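Local coordinates for monovalent Na+/H+ antiporter subunit G (Dietzia sp. DQ12-45-1b, PDB 7D3U), which probably takes part in sodium/proton antiport across the membrane as the small G subunit of the Mrp complex, at residues E[30-42]-E[88-100]. Sequence-based numbering, arbitrary orientation.
Sequences LRFPDLYVRSSAI and IARAGFLSGAAPT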
loop_
_atom_site.group_PDB
_atom_site.type_symbol
_atom_site.label_atom_id
_atom_site.label_comp_id
_atom_site.label_asym_id
_atom_site.label_seq_id
_atom_site.Cartn_x
_atom_site.Cartn_y
_atom_site.Cartn_z
ATOM N N LEU E 30 17.617 11.749 46.584
ATOM C CA LEU E 30 16.382 12.295 47.133
ATOM C C LEU E 30 16.640 13.510 48.018
ATOM O O LEU E 30 16.164 14.609 47.724
ATOM C CB LEU E 30 15.630 11.217 47.927
ATOM C CG LEU E 30 15.189 9.945 47.205
ATOM C CD1 LEU E 30 13.960 9.367 47.878
ATOM C CD2 LEU E 30 14.917 10.212 45.737
ATOM N N ARG E 31 17.388 13.329 49.099
ATOM C CA ARG E 31 17.598 14.387 50.086
ATOM C C ARG E 31 18.873 15.179 49.819
ATOM O O ARG E 31 19.693 15.367 50.713
ATOM C CB ARG E 31 17.612 13.791 51.487
ATOM C CG ARG E 31 18.516 12.581 51.640
ATOM C CD ARG E 31 18.656 12.196 53.097
ATOM N NE ARG E 31 18.538 13.358 53.972
ATOM C CZ ARG E 31 18.294 13.290 55.277
ATOM N NH1 ARG E 31 18.141 12.111 55.863
ATOM N NH2 ARG E 31 18.202 14.399 55.994
ATOM N N PHE E 32 19.048 15.677 48.596
ATOM C CA PHE E 32 20.165 16.552 48.266
ATOM C C PHE E 32 19.621 17.724 47.460
ATOM O O PHE E 32 18.899 17.514 46.470
ATOM C CB PHE E 32 21.258 15.819 47.478
ATOM C CG PHE E 32 22.274 15.128 48.346
ATOM C CD1 PHE E 32 22.472 15.524 49.654
ATOM C CD2 PHE E 32 23.037 14.088 47.848
ATOM C CE1 PHE E 32 23.400 14.890 50.451
ATOM C CE2 PHE E 32 23.966 13.452 48.641
ATOM C CZ PHE E 32 24.149 13.855 49.942
ATOM N N PRO E 33 19.939 18.964 47.838
ATOM C CA PRO E 33 19.259 20.104 47.205
ATOM C C PRO E 33 19.746 20.407 45.801
ATOM O O PRO E 33 18.935 20.749 44.932
ATOM C CB PRO E 33 19.556 21.256 48.172
ATOM C CG PRO E 33 20.870 20.894 48.777
ATOM C CD PRO E 33 20.909 19.389 48.863
ATOM N N ASP E 34 21.042 20.288 45.548
ATOM C CA ASP E 34 21.635 20.745 44.302
ATOM C C ASP E 34 21.729 19.617 43.282
ATOM O O ASP E 34 21.512 18.442 43.583
ATOM C CB ASP E 34 23.026 21.325 44.561
ATOM C CG ASP E 34 23.274 22.600 43.795
ATOM O OD1 ASP E 34 22.765 22.715 42.662
ATOM O OD2 ASP E 34 23.974 23.489 44.325
ATOM N N LEU E 35 22.058 20.002 42.049
ATOM C CA LEU E 35 22.489 19.032 41.052
ATOM C C LEU E 35 23.950 18.663 41.244
ATOM O O LEU E 35 24.348 17.533 40.941
ATOM C CB LEU E 35 22.272 19.590 39.643
ATOM C CG LEU E 35 22.617 18.721 38.430
ATOM C CD1 LEU E 35 21.704 19.079 37.290
ATOM C CD2 LEU E 35 24.060 18.899 37.993
ATOM N N TYR E 36 24.755 19.601 41.742
ATOM C CA TYR E 36 26.182 19.363 41.895
ATOM C C TYR E 36 26.474 18.514 43.123
ATOM O O TYR E 36 27.407 17.706 43.111
ATOM C CB TYR E 36 26.919 20.698 41.961
ATOM C CG TYR E 36 26.449 21.661 40.899
ATOM C CD1 TYR E 36 26.885 21.542 39.589
ATOM C CD2 TYR E 36 25.555 22.674 41.202
ATOM C CE1 TYR E 36 26.453 22.411 38.615
ATOM C CE2 TYR E 36 25.117 23.547 40.235
ATOM C CZ TYR E 36 25.569 23.411 38.943
ATOM O OH TYR E 36 25.134 24.281 37.974
ATOM N N VAL E 37 25.689 18.679 44.189
ATOM C CA VAL E 37 25.782 17.757 45.317
ATOM C C VAL E 37 25.370 16.358 44.884
ATOM O O VAL E 37 26.019 15.362 45.232
ATOM C CB VAL E 37 24.927 18.263 46.493
ATOM C CG1 VAL E 37 25.011 17.301 47.657
ATOM C CG2 VAL E 37 25.373 19.646 46.913
ATOM N N ARG E 38 24.293 16.264 44.103
ATOM C CA ARG E 38 23.841 14.970 43.606
ATOM C C ARG E 38 24.915 14.305 42.760
ATOM O O ARG E 38 25.201 13.116 42.925
ATOM C CB ARG E 38 22.553 15.137 42.799
ATOM C CG ARG E 38 21.292 15.115 43.636
ATOM C CD ARG E 38 20.101 15.601 42.840
ATOM N NE ARG E 38 18.995 15.980 43.712
ATOM C CZ ARG E 38 18.127 16.947 43.436
ATOM N NH1 ARG E 38 18.235 17.636 42.311
ATOM N NH2 ARG E 38 17.151 17.224 44.289
ATOM N N SER E 39 25.529 15.062 41.850
ATOM C CA SER E 39 26.556 14.485 40.990
ATOM C C SER E 39 27.805 14.129 41.784
ATOM O O SER E 39 28.453 13.115 41.504
ATOM C CB SER E 39 26.897 15.452 39.859
ATOM O OG SER E 39 25.743 15.777 39.106
ATOM N N SER E 40 28.154 14.943 42.781
ATOM C CA SER E 40 29.315 14.641 43.609
ATOM C C SER E 40 29.106 13.369 44.416
ATOM O O SER E 40 30.063 12.627 44.662
ATOM C CB SER E 40 29.617 15.814 44.539
ATOM O OG SER E 40 28.588 15.978 45.496
ATOM N N ALA E 41 27.870 13.102 44.837
ATOM C CA ALA E 41 27.593 11.852 45.535
ATOM C C ALA E 41 27.533 10.673 44.569
ATOM O O ALA E 41 28.009 9.578 44.892
ATOM C CB ALA E 41 26.287 11.963 46.320
ATOM N N ILE E 42 26.963 10.883 43.382
ATOM C CA ILE E 42 26.788 9.790 42.432
ATOM C C ILE E 42 28.132 9.333 41.881
ATOM O O ILE E 42 28.385 8.130 41.765
ATOM C CB ILE E 42 25.826 10.207 41.306
ATOM C CG1 ILE E 42 24.392 10.261 41.827
ATOM C CG2 ILE E 42 25.921 9.245 40.137
ATOM C CD1 ILE E 42 23.979 9.036 42.592
ATOM N N ILE E 88 28.025 15.408 33.309
ATOM C CA ILE E 88 26.647 15.752 33.645
ATOM C C ILE E 88 26.609 17.036 34.461
ATOM O O ILE E 88 25.797 17.929 34.199
ATOM C CB ILE E 88 25.961 14.589 34.383
ATOM C CG1 ILE E 88 25.671 13.442 33.416
ATOM C CG2 ILE E 88 24.678 15.057 35.034
ATOM C CD1 ILE E 88 24.771 13.827 32.278
ATOM N N ALA E 89 27.500 17.161 35.448
ATOM C CA ALA E 89 27.543 18.384 36.242
ATOM C C ALA E 89 27.930 19.585 35.389
ATOM O O ALA E 89 27.344 20.666 35.524
ATOM C CB ALA E 89 28.514 18.220 37.408
ATOM N N ARG E 90 28.912 19.414 34.500
ATOM C CA ARG E 90 29.327 20.526 33.649
ATOM C C ARG E 90 28.193 20.969 32.732
ATOM O O ARG E 90 27.918 22.168 32.601
ATOM C CB ARG E 90 30.557 20.137 32.833
ATOM C CG ARG E 90 30.972 21.194 31.833
ATOM C CD ARG E 90 31.306 20.576 30.494
ATOM N NE ARG E 90 31.544 21.589 29.474
ATOM C CZ ARG E 90 31.706 21.323 28.184
ATOM N NH1 ARG E 90 31.654 20.071 27.753
ATOM N NH2 ARG E 90 31.920 22.308 27.323
ATOM N N ALA E 91 27.522 20.013 32.085
ATOM C CA ALA E 91 26.415 20.356 31.201
ATOM C C ALA E 91 25.245 20.953 31.969
ATOM O O ALA E 91 24.520 21.795 31.430
ATOM C CB ALA E 91 25.965 19.122 30.421
ATOM N N GLY E 92 25.043 20.537 33.220
ATOM C CA GLY E 92 24.016 21.166 34.031
ATOM C C GLY E 92 24.352 22.606 34.351
ATOM O O GLY E 92 23.481 23.478 34.324
ATOM N N PHE E 93 25.625 22.878 34.644
ATOM C CA PHE E 93 26.054 24.259 34.829
ATOM C C PHE E 93 25.820 25.071 33.564
ATOM O O PHE E 93 25.304 26.194 33.617
ATOM C CB PHE E 93 27.527 24.306 35.231
ATOM C CG PHE E 93 28.071 25.699 35.374
ATOM C CD1 PHE E 93 28.556 26.390 34.275
ATOM C CD2 PHE E 93 28.098 26.318 36.608
ATOM C CE1 PHE E 93 29.055 27.664 34.406
ATOM C CE2 PHE E 93 28.597 27.594 36.743
ATOM C CZ PHE E 93 29.072 28.269 35.639
ATOM N N LEU E 94 26.204 24.520 32.413
ATOM C CA LEU E 94 26.026 25.238 31.156
ATOM C C LEU E 94 24.551 25.437 30.834
ATOM O O LEU E 94 24.147 26.522 30.401
ATOM C CB LEU E 94 26.728 24.495 30.023
ATOM C CG LEU E 94 28.252 24.584 30.028
ATOM C CD1 LEU E 94 28.820 24.051 28.727
ATOM C CD2 LEU E 94 28.692 26.015 30.259
ATOM N N SER E 95 23.730 24.407 31.039
ATOM C CA SER E 95 22.309 24.526 30.735
ATOM C C SER E 95 21.580 25.436 31.714
ATOM O O SER E 95 20.450 25.847 31.431
ATOM C CB SER E 95 21.655 23.147 30.725
ATOM O OG SER E 95 20.265 23.251 30.476
ATOM N N GLY E 96 22.190 25.756 32.851
ATOM C CA GLY E 96 21.583 26.674 33.793
ATOM C C GLY E 96 21.008 26.021 35.032
ATOM O O GLY E 96 19.956 26.440 35.523
ATOM N N ALA E 97 21.681 24.997 35.551
ATOM C CA ALA E 97 21.244 24.361 36.789
ATOM C C ALA E 97 21.529 25.295 37.955
ATOM O O ALA E 97 22.690 25.539 38.297
ATOM C CB ALA E 97 21.945 23.020 36.983
ATOM N N ALA E 98 20.477 25.818 38.565
ATOM C CA ALA E 98 20.635 26.762 39.659
ATOM C C ALA E 98 21.239 26.071 40.872
ATOM O O ALA E 98 20.682 25.071 41.344
ATOM C CB ALA E 98 19.289 27.383 40.019
ATOM N N PRO E 99 22.361 26.548 41.401
ATOM C CA PRO E 99 22.898 25.967 42.632
ATOM C C PRO E 99 21.998 26.280 43.817
ATOM O O PRO E 99 21.238 27.250 43.818
ATOM C CB PRO E 99 24.265 26.639 42.777
ATOM C CG PRO E 99 24.109 27.935 42.069
ATOM C CD PRO E 99 23.182 27.669 40.916
ATOM N N THR E 100 22.093 25.428 44.835
ATOM C CA THR E 100 21.238 25.569 46.004
ATOM C C THR E 100 21.461 26.919 46.676
ATOM O O THR E 100 22.523 27.535 46.563
ATOM C CB THR E 100 21.502 24.448 47.006
ATOM O OG1 THR E 100 21.213 23.186 46.394
ATOM C CG2 THR E 100 20.620 24.614 48.227
#
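Ala89 lies beside Ser39 and Leu35, its CB 4.0 Å from Ser39 CB and its CA 3.9 Å from Leu35 CD2. Gly92 lies on the side of its helix that faces Leu35. Phe93 meets the end of Tyr36: its CB is 3.6 Å from Tyr36 OH, at the edge of the tyrosine ring. After the helix, Gly96 turns the chain with positive phi in a Schellman motif. Ala97 O accepts a 2.8 Å hydrogen bond from Tyr36 OH, and Ala97 CB packs on Leu35 CD1. Tyr36 CG is anti to its carbonyl carbon (chi1 -46°), which carries the hydroxyl across to Ala97. Pro99 CB touches Tyr36 CE2. Thr100 N gives a nearly straight bond (166°) to Asp34 OD2, 2.7 Å long and from above the carboxylate plane. Asp34 OD1 accepts from Leu35 N. Replacing Asp34 by an alanine would probably leave Thr100 N and Leu35 N without these acceptors and hold Thr100 less firmly. Thr100 CG2 rests on Pro33 CB, 3.5 Å away. Phe44 of the Cation antiporter chain meets the Tyr36 ring edge-to-face. This is antiparallel packing of neighbouring helices (172°) in a three-helix membrane subunit, with the C-terminal segment folded over the helix ends.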